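Local coordinates for protein soluble lytic murein transglycosylase (Escherichia coli, PDB 1QSA) that cleaves the glycosidic bonds between N-acetylmuramic acid and N-acetylglucosamine in peptidoglycan, forming a 1,6-anhydro bond in the N-acetylmuramic acid residue, at residues T131-Q135 with N169-V173. Coordinates in Å, arbitrary orientation, origin at the centre of the assembly. Residue numbers count along the deposited sequence, not the author numbering.
Sequences TGKSQ and NTGLV
An irregular loop, 131-135, meets 169-173, an N-cap residue and the first turn of helix 170-178, and one asparagine amide clasps the two while capping that helix. The CA of Gly132 lies nearest that of Asn169 (6.7 Å) and the CA of Ser134 nearest that of Leu172 (7.0 Å); the shared buried surface is small, 169 Å². The loop opens with an ST turn: Thr131 is extended, with a t rotamer, and Thr131 OG1 accepts a hydrogen bond from Lys133 N at 3.2 Å. Gly132 (phi/psi -82/-10) makes the bend that presents its carbonyl, and Gly132 O takes a hydrogen bond from Asn169 ND2 at 3.0 Å. Lys133 turns its CB away, but its carbonyl O lies 3.9 Å from Leu172 CD2, a methyl that also packs 3.6 Å from Gly132 O. Ser134, rotamer m, brings OG to 3.0 Å from the same Asn169 ND2, which is the donor and so spends both its hydrogens on the loop. Asn169, with chi1 t, holds the N-cap position: its OD1 accepts a hydrogen bond from Leu172 N at 3.3 Å, while Val173 N bonds to Asn169 O at 3.0 Å. In the alpha-superhelix, the loop joining helices 118-129 and 138-148 thus abuts the start of helix 170-178; Arg160 of helix 154-166 binds the Thr131 and Lys133 carbonyls and touches Leu172, and Val173 packs on helices 154-166 and 185-196.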
loop_
_atom_site.group_PDB
_atom_site.type_symbol
_atom_site.label_atom_id
_atom_site.label_comp_id
_atom_site.label_asym_id
_atom_site.label_seq_id
_atom_site.Cartn_x
_atom_site.Cartn_y
_atom_site.Cartn_z
ATOM N N THR A 131 -14.563 13.252 8.953
ATOM C CA THR A 131 -13.854 12.025 8.581
ATOM C C THR A 131 -14.289 10.911 9.532
ATOM O O THR A 131 -14.593 11.159 10.708
ATOM C CB THR A 131 -12.316 12.180 8.654
ATOM O OG1 THR A 131 -11.697 10.938 8.288
ATOM C CG2 THR A 131 -11.858 12.572 10.057
ATOM N N GLY A 132 -14.365 9.695 8.996
ATOM C CA GLY A 132 -14.734 8.534 9.794
ATOM C C GLY A 132 -13.540 7.992 10.566
ATOM O O GLY A 132 -13.683 7.107 11.408
ATOM N N LYS A 133 -12.352 8.502 10.257
ATOM C CA LYS A 133 -11.130 8.093 10.940
ATOM C C LYS A 133 -11.026 8.746 12.332
ATOM O O LYS A 133 -11.579 9.831 12.575
ATOM C CB LYS A 133 -9.931 8.520 10.078
ATOM C CG LYS A 133 -8.585 8.539 10.768
ATOM C CD LYS A 133 -7.602 9.403 9.976
ATOM C CE LYS A 133 -6.289 9.602 10.725
ATOM N NZ LYS A 133 -5.561 8.316 10.906
ATOM N N SER A 134 -10.372 8.056 13.260
ATOM C CA SER A 134 -10.142 8.606 14.589
ATOM C C SER A 134 -8.982 9.582 14.422
ATOM O O SER A 134 -7.936 9.224 13.874
ATOM C CB SER A 134 -9.755 7.508 15.578
ATOM O OG SER A 134 -10.887 6.714 15.896
ATOM N N GLN A 135 -9.205 10.821 14.842
ATOM C CA GLN A 135 -8.214 11.896 14.735
ATOM C C GLN A 135 -7.315 11.989 15.980
ATOM O O GLN A 135 -7.588 11.351 16.995
ATOM C CB GLN A 135 -8.950 13.225 14.487
ATOM C CG GLN A 135 -9.659 13.299 13.143
ATOM C CD GLN A 135 -8.690 13.498 11.978
ATOM O OE1 GLN A 135 -7.713 12.758 11.822
ATOM N NE2 GLN A 135 -8.941 14.524 11.176
ATOM N N ASN A 169 -15.354 2.162 11.768
ATOM C CA ASN A 169 -14.918 2.695 13.061
ATOM C C ASN A 169 -16.116 2.708 14.008
ATOM O O ASN A 169 -16.615 3.771 14.410
ATOM C CB ASN A 169 -14.336 4.105 12.859
ATOM C CG ASN A 169 -13.496 4.580 14.039
ATOM O OD1 ASN A 169 -13.495 3.971 15.113
ATOM N ND2 ASN A 169 -12.763 5.671 13.831
ATOM N N THR A 170 -16.557 1.507 14.379
ATOM C CA THR A 170 -17.713 1.346 15.260
ATOM C C THR A 170 -17.458 1.891 16.665
ATOM O O THR A 170 -18.399 2.280 17.364
ATOM C CB THR A 170 -18.173 -0.116 15.303
ATOM O OG1 THR A 170 -17.056 -0.949 15.639
ATOM C CG2 THR A 170 -18.723 -0.523 13.940
ATOM N N GLY A 171 -16.194 1.900 17.088
ATOM C CA GLY A 171 -15.865 2.470 18.385
ATOM C C GLY A 171 -16.188 3.964 18.380
ATOM O O GLY A 171 -16.764 4.499 19.339
ATOM N N LEU A 172 -15.818 4.653 17.298
ATOM C CA LEU A 172 -16.101 6.084 17.172
ATOM C C LEU A 172 -17.613 6.305 17.036
ATOM O O LEU A 172 -18.155 7.242 17.611
ATOM C CB LEU A 172 -15.346 6.697 15.988
ATOM C CG LEU A 172 -15.588 8.186 15.686
ATOM C CD1 LEU A 172 -15.288 9.052 16.914
ATOM C CD2 LEU A 172 -14.753 8.618 14.483
ATOM N N VAL A 173 -18.294 5.435 16.293
ATOM C CA VAL A 173 -19.746 5.565 16.155
ATOM C C VAL A 173 -20.393 5.582 17.541
ATOM O O VAL A 173 -21.227 6.445 17.842
ATOM C CB VAL A 173 -20.360 4.387 15.325
ATOM C CG1 VAL A 173 -21.901 4.451 15.371
ATOM C CG2 VAL A 173 -19.907 4.497 13.877
#